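Local coordinates for conserved lipoprotein, putative (Clostridium novyi, PDB 4L1N) that is of unknown function but is a putative lipoprotein whose family belongs to the beta-propeller clan, at residues W125-D128 and N129-M132. Residues are numbered along the deposited sequence; the frame is centred on the assembly and turned at random.
Sequences WFDD and NNLM
Asp127 OD1 gathers the turn that links two antiparallel strands, drawing on both the backbone and the side chain beyond the bend. Asn130 ND2 donates to Asp127 OD1 at 2.7 Å, on the syn side and 18° out of the carboxylate plane; the backbone N of Asn129 approaches Asp127 OD1 from the anti side at 3.0 Å, and the Asn130 N adds a weak bond. With its CG lodged between its own backbone N and carbonyl carbon (chi1 60°), Asp127 folds its carboxylate back over the turn, and the bond to Asn129 N closes an Asx turn. The carboxylate and the Asn130 amide planes are turned 55° apart. The return connection runs through Asn130 O, which accepts a nearly straight bond from Phe126 N at 3.0 Å and a weak one from Asp127 N. Apolar side chains leave this polar turn in different directions. Leu131 CD2 sits over one face of the Trp125 indole, 3.9 Å from the six-membered ring's centroid, a CH-pi contact, while Met132 CG packs against Phe126 CB at 4.0 Å and lies at the edge of its ring. Trp125 and Leu131 form the antiparallel non-hydrogen-bonded pair next to the turn. Farther out, Trp125 NE1 bonds to Lys70 O, Asp128 OD1 to Ser73 OG, and Lys176 makes a cation-pi contact with Phe126. The hairpin joins edge strand 118-125 to strand 130-137, with 147-152 next in the sheet; Trp125 and Leu131 pack on strand 77-82, Phe126 and Met132 on Ile181 of the three-stranded sheet.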
loop_
_atom_site.group_PDB
_atom_site.type_symbol
_atom_site.label_atom_id
_atom_site.label_comp_id
_atom_site.label_asym_id
_atom_site.label_seq_id
_atom_site.Cartn_x
_atom_site.Cartn_y
_atom_site.Cartn_z
ATOM N N TRP A 125 8.189 3.168 -1.320
ATOM C CA TRP A 125 8.628 3.253 -2.707
ATOM C C TRP A 125 9.384 2.016 -3.173
ATOM O O TRP A 125 10.191 1.466 -2.428
ATOM C CB TRP A 125 9.457 4.519 -2.916
ATOM C CG TRP A 125 8.628 5.762 -2.789
ATOM C CD1 TRP A 125 8.450 6.521 -1.670
ATOM C CD2 TRP A 125 7.847 6.383 -3.826
ATOM N NE1 TRP A 125 7.651 7.610 -1.957
ATOM C CE2 TRP A 125 7.261 7.544 -3.272
ATOM C CE3 TRP A 125 7.609 6.086 -5.182
ATOM C CZ2 TRP A 125 6.421 8.387 -4.016
ATOM C CZ3 TRP A 125 6.791 6.935 -5.921
ATOM C CH2 TRP A 125 6.186 8.051 -5.333
ATOM N N PHE A 126 9.098 1.575 -4.413
ATOM C CA PHE A 126 9.744 0.436 -5.074
ATOM C C PHE A 126 10.875 0.963 -5.957
ATOM O O PHE A 126 11.968 0.397 -5.972
ATOM C CB PHE A 126 8.726 -0.388 -5.888
ATOM C CG PHE A 126 9.314 -1.570 -6.614
ATOM C CD1 PHE A 126 9.800 -1.441 -7.909
ATOM C CD2 PHE A 126 9.392 -2.813 -6.000
ATOM C CE1 PHE A 126 10.374 -2.526 -8.568
ATOM C CE2 PHE A 126 9.965 -3.903 -6.660
ATOM C CZ PHE A 126 10.445 -3.752 -7.942
ATOM N N ASP A 127 10.587 2.019 -6.718
ATOM C CA ASP A 127 11.507 2.746 -7.582
ATOM C C ASP A 127 10.940 4.187 -7.743
ATOM O O ASP A 127 10.113 4.596 -6.932
ATOM C CB ASP A 127 11.791 2.007 -8.920
ATOM C CG ASP A 127 10.630 1.700 -9.858
ATOM O OD1 ASP A 127 9.627 2.456 -9.841
ATOM O OD2 ASP A 127 10.763 0.754 -10.677
ATOM N N ASP A 128 11.388 4.959 -8.734
ATOM C CA ASP A 128 10.937 6.352 -8.860
ATOM C C ASP A 128 9.562 6.492 -9.518
ATOM O O ASP A 128 9.038 7.610 -9.570
ATOM C CB ASP A 128 11.978 7.204 -9.614
ATOM C CG ASP A 128 13.343 7.220 -8.942
ATOM O OD1 ASP A 128 13.423 7.640 -7.761
ATOM O OD2 ASP A 128 14.327 6.805 -9.592
ATOM N N ASN A 129 8.956 5.378 -9.971
ATOM C CA ASN A 129 7.654 5.422 -10.640
ATOM C C ASN A 129 6.639 4.472 -10.045
ATOM O O ASN A 129 5.474 4.527 -10.435
ATOM C CB ASN A 129 7.808 5.114 -12.125
ATOM C CG ASN A 129 8.731 6.059 -12.836
ATOM O OD1 ASN A 129 8.479 7.272 -12.937
ATOM N ND2 ASN A 129 9.844 5.522 -13.302
ATOM N N ASN A 130 7.055 3.600 -9.118
ATOM C CA ASN A 130 6.145 2.629 -8.513
ATOM C C ASN A 130 6.244 2.601 -7.003
ATOM O O ASN A 130 7.297 2.893 -6.435
ATOM C CB ASN A 130 6.421 1.215 -9.048
ATOM C CG ASN A 130 6.428 1.098 -10.545
ATOM O OD1 ASN A 130 5.410 0.853 -11.181
ATOM N ND2 ASN A 130 7.588 1.251 -11.140
ATOM N N LEU A 131 5.149 2.172 -6.364
ATOM C CA LEU A 131 5.038 1.966 -4.925
ATOM C C LEU A 131 4.915 0.483 -4.591
ATOM O O LEU A 131 4.517 -0.327 -5.436
ATOM C CB LEU A 131 3.790 2.672 -4.356
ATOM C CG LEU A 131 3.751 4.185 -4.252
ATOM C CD1 LEU A 131 2.338 4.647 -4.116
ATOM C CD2 LEU A 131 4.557 4.682 -3.068
HETATM N N MSE A 132 5.232 0.148 -3.334
HETATM C CA MSE A 132 4.967 -1.120 -2.702
HETATM C C MSE A 132 3.725 -0.881 -1.913
HETATM O O MSE A 132 3.720 0.012 -1.061
HETATM C CB MSE A 132 6.117 -1.568 -1.810
HETATM C CG MSE A 132 7.275 -2.170 -2.592
HETATM SE SE MSE A 132 8.665 -2.767 -1.429
HETATM C CE MSE A 132 8.838 -1.207 -0.235
#